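Local structure of heme-binding protein A (Haemophilus parasuis 29755, 3TPA) at residues A[99-104]-A[160-165]; A[72-77]-A[90-95]. The protein probably binds glutathione in the periplasm as the solute-binding component of an uptake system, despite being named for haem binding. The protein carries 1 engineered substitution. All blocks are in the same frame, centred on the assembly; numbering follows the deposited sequence.

Interaction 1: residues A[99-104]-A[160-165]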
ATOM      1  N   PHE A  99      -6.971   1.860  24.029  1.00 11.94           N
ATOM      2  CA  PHE A  99      -6.161   0.641  24.135  1.00 12.80           C
ATOM      3  C   PHE A  99      -5.451   0.293  22.807  1.00 22.97           C
ATOM      4  O   PHE A  99      -4.246  -0.011  22.781  1.00 19.92           O
ATOM      5  CB  PHE A  99      -7.037  -0.549  24.584  1.00 11.22           C
ATOM      6  CG  PHE A  99      -6.315  -1.869  24.586  1.00 13.26           C
ATOM      7  CD1 PHE A  99      -5.672  -2.320  25.728  1.00 18.41           C
ATOM      8  CD2 PHE A  99      -6.269  -2.654  23.437  1.00 16.27           C
ATOM      9  CE1 PHE A  99      -5.006  -3.525  25.731  1.00 21.29           C
ATOM     10  CE2 PHE A  99      -5.605  -3.869  23.429  1.00 17.91           C
ATOM     11  CZ  PHE A  99      -4.969  -4.305  24.576  1.00 20.24           C
ATOM     12  N   SER A 100      -6.198   0.334  21.705  1.00 14.94           N
ATOM     13  CA  SER A 100      -5.673  -0.154  20.431  1.00 15.55           C
ATOM     14  C   SER A 100      -4.538   0.734  19.909  1.00 16.49           C
ATOM     15  O   SER A 100      -3.549   0.243  19.378  1.00 14.52           O
ATOM     16  CB  SER A 100      -6.800  -0.255  19.405  1.00 17.09           C
ATOM     17  OG  SER A 100      -7.846  -1.073  19.916  1.00 15.42           O
ATOM     18  N   PHE A 101      -4.688   2.046  20.082  1.00 15.28           N
ATOM     19  CA  PHE A 101      -3.641   2.999  19.728  1.00 13.63           C
ATOM     20  C   PHE A 101      -2.471   2.913  20.691  1.00 17.72           C
ATOM     21  O   PHE A 101      -1.308   2.873  20.276  1.00 17.96           O
ATOM     22  CB  PHE A 101      -4.194   4.433  19.729  1.00 14.48           C
ATOM     23  CG  PHE A 101      -4.875   4.816  18.446  1.00 19.28           C
ATOM     24  CD1 PHE A 101      -4.245   5.647  17.538  1.00 21.92           C
ATOM     25  CD2 PHE A 101      -6.124   4.302  18.125  1.00 13.46           C
ATOM     26  CE1 PHE A 101      -4.868   5.995  16.359  1.00 20.69           C
ATOM     27  CE2 PHE A 101      -6.744   4.643  16.942  1.00 16.78           C
ATOM     28  CZ  PHE A 101      -6.119   5.483  16.058  1.00 17.10           C
ATOM     29  N   GLN A 102      -2.780   2.898  21.985  1.00 15.39           N
ATOM     30  CA  GLN A 102      -1.734   3.036  22.992  1.00 17.59           C
ATOM     31  C   GLN A 102      -0.846   1.795  23.137  1.00 15.81           C
ATOM     32  O   GLN A 102       0.321   1.917  23.469  1.00 20.71           O
ATOM     33  CB  GLN A 102      -2.323   3.493  24.341  1.00 14.49           C
ATOM     34  CG  GLN A 102      -2.794   4.975  24.341  1.00 14.47           C
ATOM     35  CD  GLN A 102      -1.719   5.922  23.890  1.00 24.51           C
ATOM     36  OE1 GLN A 102      -1.851   6.583  22.863  1.00 33.31           O
ATOM     37  NE2 GLN A 102      -0.642   5.998  24.654  1.00 29.51           N
ATOM     38  N   ARG A 103      -1.386   0.609  22.874  1.00 14.69           N
ATOM     39  CA  ARG A 103      -0.565  -0.598  22.885  1.00 19.66           C
ATOM     40  C   ARG A 103       0.651  -0.332  22.005  1.00 20.49           C
ATOM     41  O   ARG A 103       1.782  -0.715  22.327  1.00 18.63           O
ATOM     42  CB  ARG A 103      -1.333  -1.804  22.341  1.00 19.09           C
ATOM     43  CG  ARG A 103      -0.482  -3.062  22.261  1.00 17.06           C
ATOM     44  CD  ARG A 103      -1.127  -4.174  21.438  1.00 14.99           C
ATOM     45  NE  ARG A 103      -0.270  -5.356  21.452  1.00 18.87           N
ATOM     46  CZ  ARG A 103      -0.617  -6.553  21.008  1.00 25.15           C
ATOM     47  NH1 ARG A 103      -1.825  -6.763  20.496  1.00 19.88           N
ATOM     48  NH2 ARG A 103       0.254  -7.544  21.088  1.00 21.44           N
ATOM     49  N   GLN A 104       0.395   0.383  20.917  1.00 14.11           N
ATOM     50  CA  GLN A 104       1.396   0.670  19.915  1.00 17.52           C
ATOM     51  C   GLN A 104       2.286   1.852  20.276  1.00 19.44           C
ATOM     52  O   GLN A 104       3.497   1.752  20.180  1.00 17.14           O
ATOM     53  CB  GLN A 104       0.717   0.905  18.557  1.00 15.55           C
ATOM     54  CG  GLN A 104      -0.244  -0.254  18.183  1.00 13.07           C
ATOM     55  CD  GLN A 104      -0.673  -0.227  16.741  1.00 16.60           C
ATOM     56  OE1 GLN A 104       0.146  -0.092  15.835  1.00 15.49           O
ATOM     57  NE2 GLN A 104      -1.969  -0.367  16.513  1.00 20.60           N
ATOM     58  N   ASP A 160      -5.460  -1.001   8.146  1.00  8.65           N
ATOM     59  CA  ASP A 160      -5.652  -2.244   8.899  1.00  9.48           C
ATOM     60  C   ASP A 160      -4.996  -2.305  10.268  1.00 12.83           C
ATOM     61  O   ASP A 160      -5.584  -2.863  11.205  1.00 14.68           O
ATOM     62  CB  ASP A 160      -5.198  -3.433   8.062  1.00 11.57           C
ATOM     63  CG  ASP A 160      -5.960  -3.541   6.779  1.00 14.05           C
ATOM     64  OD1 ASP A 160      -5.792  -2.657   5.924  1.00 23.79           O
ATOM     65  OD2 ASP A 160      -6.728  -4.497   6.625  1.00 14.00           O
ATOM     66  N   PHE A 161      -3.787  -1.752  10.386  1.00 14.67           N
ATOM     67  CA  PHE A 161      -3.042  -1.796  11.648  1.00 14.23           C
ATOM     68  C   PHE A 161      -3.747  -1.040  12.785  1.00 18.33           C
ATOM     69  O   PHE A 161      -3.461  -1.251  13.971  1.00 16.17           O
ATOM     70  CB  PHE A 161      -1.599  -1.271  11.458  1.00 14.66           C
ATOM     71  CG  PHE A 161      -1.460   0.252  11.407  1.00 14.55           C
ATOM     72  CD1 PHE A 161      -0.940   0.956  12.492  1.00 12.05           C
ATOM     73  CD2 PHE A 161      -1.775   0.959  10.257  1.00 12.70           C
ATOM     74  CE1 PHE A 161      -0.762   2.320  12.437  1.00 17.39           C
ATOM     75  CE2 PHE A 161      -1.605   2.349  10.192  1.00 17.32           C
ATOM     76  CZ  PHE A 161      -1.100   3.029  11.279  1.00  9.95           C
ATOM     77  N   LEU A 162      -4.683  -0.175  12.423  1.00 14.11           N
ATOM     78  CA  LEU A 162      -5.449   0.560  13.442  1.00 15.53           C
ATOM     79  C   LEU A 162      -6.844  -0.030  13.682  1.00 15.27           C
ATOM     80  O   LEU A 162      -7.769   0.664  14.085  1.00 14.53           O
ATOM     81  CB  LEU A 162      -5.470   2.072  13.133  1.00 11.94           C
ATOM     82  CG  LEU A 162      -4.079   2.702  13.294  1.00 11.95           C
ATOM     83  CD1 LEU A 162      -4.073   4.184  12.877  1.00 14.05           C
ATOM     84  CD2 LEU A 162      -3.557   2.577  14.747  1.00 11.29           C
ATOM     85  N   SER A 163      -6.975  -1.330  13.440  1.00 13.65           N
ATOM     86  CA  SER A 163      -8.179  -2.070  13.808  1.00 11.28           C
ATOM     87  C   SER A 163      -8.403  -1.948  15.302  1.00 17.25           C
ATOM     88  O   SER A 163      -7.447  -1.899  16.079  1.00 12.78           O
ATOM     89  CB  SER A 163      -8.023  -3.542  13.460  1.00  8.86           C
ATOM     90  OG  SER A 163      -8.030  -3.730  12.059  1.00 10.25           O
ATOM     91  N   ILE A 164      -9.667  -1.901  15.710  1.00 13.67           N
ATOM     92  CA  ILE A 164      -9.978  -1.706  17.120  1.00  9.78           C
ATOM     93  C   ILE A 164     -10.219  -3.052  17.797  1.00 17.85           C
ATOM     94  O   ILE A 164     -11.133  -3.797  17.417  1.00 13.84           O
ATOM     95  CB  ILE A 164     -11.195  -0.783  17.297  1.00 16.39           C
ATOM     96  CG1 ILE A 164     -10.954   0.573  16.614  1.00 18.61           C
ATOM     97  CG2 ILE A 164     -11.533  -0.600  18.772  1.00 12.48           C
ATOM     98  CD1 ILE A 164      -9.714   1.300  17.084  1.00 15.55           C
ATOM     99  N   TYR A 165      -9.363  -3.355  18.774  1.00 11.49           N
ATOM    100  CA  TYR A 165      -9.462  -4.540  19.611  1.00  9.92           C
ATOM    101  C   TYR A 165     -10.345  -4.278  20.836  1.00 17.06           C
ATOM    102  O   TYR A 165     -10.709  -3.144  21.140  1.00 11.98           O
ATOM    103  CB  TYR A 165      -8.082  -4.902  20.148  1.00 12.59           C
ATOM    104  CG  TYR A 165      -7.066  -5.363  19.120  1.00 15.82           C
ATOM    105  CD1 TYR A 165      -6.555  -6.667  19.153  1.00 18.64           C
ATOM    106  CD2 TYR A 165      -6.613  -4.503  18.125  1.00 12.49           C
ATOM    107  CE1 TYR A 165      -5.605  -7.095  18.212  1.00 16.13           C
ATOM    108  CE2 TYR A 165      -5.679  -4.914  17.198  1.00 11.90           C
ATOM    109  CZ  TYR A 165      -5.176  -6.207  17.241  1.00 17.52           C
ATOM    110  OH  TYR A 165      -4.243  -6.595  16.300  1.00 19.83           O
TER
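Ser-100 OG is gripped from two directions: it accepts the backbone N-H of Tyr-165 (Tyr-165 N to Ser-100 OG 3.0 Å) and donates to Asp-96 O, one turn earlier in helix 94-105. Its place beside its own backbone N (chi1 -55°) lets the hydroxyl serve both, so that a buried loop amide is satisfied by a helix side chain. One turn on, the Gln-104 chain reaches out extended beyond CG, and NE2 gives a hydrogen bond to Phe-161 O at 3.1 Å, from a position tilted out of the carbonyl plane. The same nitrogen makes a weak bond back to Ser-100 O, while OE1 meets the edge of the Phe-161 ring, 3.7 Å from CD1. Beside the Gln-104 bond, Leu-162 CD2 makes a CH-pi contact over one face of Phe-101, 4.1 Å from the ring centroid, and Ile-164 CD1 lies at that ring's edge. At the other end, Tyr-165 CB packs against Phe-99 CE2 at 4.2 Å; Tyr-165 OH bonds to Ser-22 and Ala-24. Buried throughout, the contact is helix-on-loop packing, joining helix 94-105 to the connection between helices 153-156 and 167-175 within the family 5 solute-binding protein fold.

Interaction 2: residues A[72-77]-A[90-95]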
ATOM      1  N   PHE A  72     -13.405  11.949  17.339  1.00 15.73           N
ATOM      2  CA  PHE A  72     -14.218  10.866  16.791  1.00 12.59           C
ATOM      3  C   PHE A  72     -15.346  10.582  17.743  1.00 17.31           C
ATOM      4  O   PHE A  72     -15.112  10.354  18.925  1.00 18.87           O
ATOM      5  CB  PHE A  72     -13.381   9.596  16.605  1.00 14.48           C
ATOM      6  CG  PHE A  72     -12.277   9.763  15.620  1.00 14.80           C
ATOM      7  CD1 PHE A  72     -12.503   9.547  14.264  1.00 14.85           C
ATOM      8  CD2 PHE A  72     -11.027  10.178  16.037  1.00 13.16           C
ATOM      9  CE1 PHE A  72     -11.489   9.738  13.349  1.00 14.86           C
ATOM     10  CE2 PHE A  72     -10.008  10.374  15.129  1.00 13.51           C
ATOM     11  CZ  PHE A  72     -10.236  10.156  13.787  1.00 13.46           C
ATOM     12  N   TYR A  73     -16.568  10.618  17.223  1.00 19.88           N
ATOM     13  CA  TYR A  73     -17.761  10.280  18.000  1.00 20.26           C
ATOM     14  C   TYR A  73     -18.201   8.858  17.654  1.00 16.32           C
ATOM     15  O   TYR A  73     -18.608   8.581  16.536  1.00 14.51           O
ATOM     16  CB  TYR A  73     -18.889  11.282  17.723  1.00 21.68           C
ATOM     17  CG  TYR A  73     -18.480  12.708  18.009  1.00 21.31           C
ATOM     18  CD1 TYR A  73     -18.521  13.217  19.298  1.00 29.60           C
ATOM     19  CD2 TYR A  73     -18.032  13.535  16.993  1.00 27.57           C
ATOM     20  CE1 TYR A  73     -18.137  14.527  19.570  1.00 33.77           C
ATOM     21  CE2 TYR A  73     -17.643  14.846  17.249  1.00 28.85           C
ATOM     22  CZ  TYR A  73     -17.695  15.330  18.537  1.00 34.34           C
ATOM     23  OH  TYR A  73     -17.305  16.624  18.778  1.00 41.03           O
ATOM     24  N   LEU A  74     -18.115   7.967  18.632  1.00 14.93           N
ATOM     25  CA  LEU A  74     -18.288   6.541  18.392  1.00 12.27           C
ATOM     26  C   LEU A  74     -19.744   6.093  18.238  1.00 18.90           C
ATOM     27  O   LEU A  74     -20.614   6.490  19.006  1.00 17.56           O
ATOM     28  CB  LEU A  74     -17.602   5.740  19.499  1.00 12.24           C
ATOM     29  CG  LEU A  74     -16.138   6.089  19.809  1.00 14.98           C
ATOM     30  CD1 LEU A  74     -15.621   5.247  20.954  1.00 12.97           C
ATOM     31  CD2 LEU A  74     -15.235   5.911  18.573  1.00 13.77           C
ATOM     32  N   ARG A  75     -19.981   5.265  17.225  1.00 21.67           N
ATOM     33  CA  ARG A  75     -21.247   4.554  16.997  1.00 22.06           C
ATOM     34  C   ARG A  75     -21.665   3.830  18.271  1.00 21.42           C
ATOM     35  O   ARG A  75     -20.837   3.212  18.937  1.00 23.19           O
ATOM     36  CB  ARG A  75     -21.011   3.510  15.895  1.00 19.90           C
ATOM     37  CG  ARG A  75     -22.232   2.844  15.336  1.00 21.43           C
ATOM     38  CD  ARG A  75     -21.858   2.035  14.083  1.00 21.08           C
ATOM     39  NE  ARG A  75     -21.154   2.872  13.108  1.00 21.76           N
ATOM     40  CZ  ARG A  75     -21.754   3.682  12.238  1.00 29.53           C
ATOM     41  NH1 ARG A  75     -21.031   4.409  11.393  1.00 21.59           N
ATOM     42  NH2 ARG A  75     -23.079   3.772  12.214  1.00 29.47           N
ATOM     43  N   GLN A  76     -22.946   3.868  18.612  1.00 19.63           N
ATOM     44  CA  GLN A  76     -23.381   3.190  19.835  1.00 21.03           C
ATOM     45  C   GLN A  76     -23.897   1.774  19.579  1.00 21.19           C
ATOM     46  O   GLN A  76     -24.299   1.451  18.470  1.00 23.39           O
ATOM     47  CB  GLN A  76     -24.423   4.027  20.572  1.00 23.93           C
ATOM     48  CG  GLN A  76     -23.895   5.370  21.008  1.00 32.53           C
ATOM     49  CD  GLN A  76     -24.601   5.872  22.231  1.00 43.25           C
ATOM     50  OE1 GLN A  76     -24.067   5.800  23.333  1.00 46.09           O
ATOM     51  NE2 GLN A  76     -25.815   6.382  22.052  1.00 53.61           N
ATOM     52  N   ASN A  77     -23.847   0.937  20.616  1.00 19.95           N
ATOM     53  CA  ASN A  77     -24.421  -0.413  20.604  1.00 23.70           C
ATOM     54  C   ASN A  77     -23.742  -1.357  19.631  1.00 27.93           C
ATOM     55  O   ASN A  77     -24.376  -2.247  19.064  1.00 28.91           O
ATOM     56  CB  ASN A  77     -25.932  -0.383  20.341  1.00 28.26           C
ATOM     57  CG  ASN A  77     -26.680   0.448  21.358  1.00 35.33           C
ATOM     58  OD1 ASN A  77     -26.703   0.136  22.549  1.00 45.79           O
ATOM     59  ND2 ASN A  77     -27.302   1.512  20.891  1.00 35.39           N
ATOM     60  N   ARG A  90     -20.242  -5.216  27.644  1.00 21.64           N
ATOM     61  CA  ARG A  90     -20.567  -3.871  27.183  1.00 19.61           C
ATOM     62  C   ARG A  90     -20.214  -3.710  25.707  1.00 26.95           C
ATOM     63  O   ARG A  90     -19.351  -4.426  25.193  1.00 22.12           O
ATOM     64  CB  ARG A  90     -19.786  -2.813  27.987  1.00 23.86           C
ATOM     65  CG  ARG A  90     -18.278  -3.058  28.025  1.00 28.38           C
ATOM     66  CD  ARG A  90     -17.528  -1.765  28.273  1.00 24.79           C
ATOM     67  NE  ARG A  90     -16.074  -1.902  28.191  1.00 22.18           N
ATOM     68  CZ  ARG A  90     -15.376  -1.784  27.066  1.00 26.80           C
ATOM     69  NH1 ARG A  90     -15.998  -1.556  25.917  1.00 21.55           N
ATOM     70  NH2 ARG A  90     -14.055  -1.895  27.087  1.00 20.34           N
ATOM     71  N   PRO A  91     -20.849  -2.737  25.030  1.00 26.41           N
ATOM     72  CA  PRO A  91     -20.507  -2.440  23.636  1.00 26.36           C
ATOM     73  C   PRO A  91     -19.163  -1.742  23.545  1.00 23.08           C
ATOM     74  O   PRO A  91     -18.617  -1.281  24.552  1.00 23.82           O
ATOM     75  CB  PRO A  91     -21.596  -1.451  23.206  1.00 28.74           C
ATOM     76  CG  PRO A  91     -22.615  -1.460  24.311  1.00 34.88           C
ATOM     77  CD  PRO A  91     -21.866  -1.812  25.545  1.00 28.13           C
ATOM     78  N   LEU A  92     -18.648  -1.662  22.329  1.00 14.16           N
ATOM     79  CA  LEU A  92     -17.467  -0.876  22.033  1.00 16.09           C
ATOM     80  C   LEU A  92     -17.557   0.514  22.672  1.00 24.62           C
ATOM     81  O   LEU A  92     -18.623   1.128  22.684  1.00 20.70           O
ATOM     82  CB  LEU A  92     -17.365  -0.755  20.515  1.00 21.34           C
ATOM     83  CG  LEU A  92     -16.331   0.057  19.720  1.00 24.78           C
ATOM     84  CD1 LEU A  92     -16.716   1.499  19.637  1.00 29.21           C
ATOM     85  CD2 LEU A  92     -14.926  -0.132  20.230  1.00 27.28           C
ATOM     86  N   ASN A  93     -16.444   0.999  23.220  1.00 18.85           N
ATOM     87  CA  ASN A  93     -16.359   2.385  23.650  1.00 16.28           C
ATOM     88  C   ASN A  93     -14.941   2.920  23.489  1.00 13.91           C
ATOM     89  O   ASN A  93     -14.079   2.260  22.913  1.00 16.33           O
ATOM     90  CB  ASN A  93     -16.827   2.560  25.102  1.00 20.04           C
ATOM     91  CG  ASN A  93     -15.911   1.879  26.096  1.00 23.00           C
ATOM     92  OD1 ASN A  93     -14.756   1.588  25.793  1.00 24.57           O
ATOM     93  ND2 ASN A  93     -16.423   1.626  27.295  1.00 20.47           N
ATOM     94  N   ALA A  94     -14.713   4.121  24.007  1.00 14.81           N
ATOM     95  CA  ALA A  94     -13.449   4.830  23.839  1.00 15.67           C
ATOM     96  C   ALA A  94     -12.283   4.111  24.483  1.00 15.99           C
ATOM     97  O   ALA A  94     -11.150   4.235  24.008  1.00 18.58           O
ATOM     98  CB  ALA A  94     -13.559   6.263  24.398  1.00 19.71           C
ATOM     99  N   ASP A  95     -12.540   3.376  25.565  1.00 14.03           N
ATOM    100  CA  ASP A  95     -11.464   2.587  26.194  1.00 16.49           C
ATOM    101  C   ASP A  95     -10.825   1.630  25.185  1.00 19.55           C
ATOM    102  O   ASP A  95      -9.607   1.446  25.178  1.00 14.79           O
ATOM    103  CB  ASP A  95     -11.976   1.766  27.391  1.00 16.80           C
ATOM    104  CG  ASP A  95     -12.249   2.614  28.622  1.00 28.08           C
ATOM    105  OD1 ASP A  95     -11.795   3.778  28.669  1.00 24.69           O
ATOM    106  OD2 ASP A  95     -12.918   2.113  29.551  1.00 31.81           O
TER
HETATM  107  O   HOH W   1     -20.685   1.023  20.556  1.00 24.54           O
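Leu-74 CD1 sits over one face of the peptide group joining Asn-93 to Ala-94, 3.4 Å from Ala-94 N and 3.5 Å from Asn-93 C. A second flat group, the guanidinium of Arg-90, has Asn-93 ND2 above one face near the rim, and at its edge NH1 donates in plane to Pro-91 O (3.0 Å). NH1 also forms a salt bridge with Asp-96. Leu-74 CG stands anti to its carbonyl carbon (chi1 -51°), which carries the methyl across from the strand to Leu-92 CD1 and Ala-94 CB, each 4.1 Å from CD1. The touching parts, 74-77 and 91-94, run in nearly opposite directions, 165° apart, and at their far end Asn-77 offers its backbone rather than its side chain: its CA lies 4.0 Å from Pro-91 CB. Between these packing contacts a water donates to Arg-75 O at 2.7 Å and to Leu-92 O at 3.0 Å. Asn-93 N-caps helix 94-105 through a weak bond from Asp-95 N to Asn-93 OD1, while Asp-96 OD2 accepts from Asn-93 N. The direct contact is thus van der Waals packing of a leucine methyl on a peptide plane and on aliphatic side chains, with the water giving both backbone carbonyls a shared donor.

Overall arrangement
Helix 94-105 carries both contacts: its first turn belongs to interaction 2, which brings it to the end of strand 69-74, and its later turns belong to interaction 1, which sets it against the loop leading to helix 167-175. The centres lie about 14 Å apart, and the two meet directly where Ile-164 CG2 packs on Leu-92 CD2 at 3.7 Å. Asp-96 also connects them, its carboxylate holding groups of 90-95 and its carbonyl accepting from Ser-100. Both lie on the same side of the chain's centre, about 19 Å (interaction 1) and 28 Å (interaction 2) from it, centre to centre, as structural packing of an antiparallel sheet, a helix and a loop.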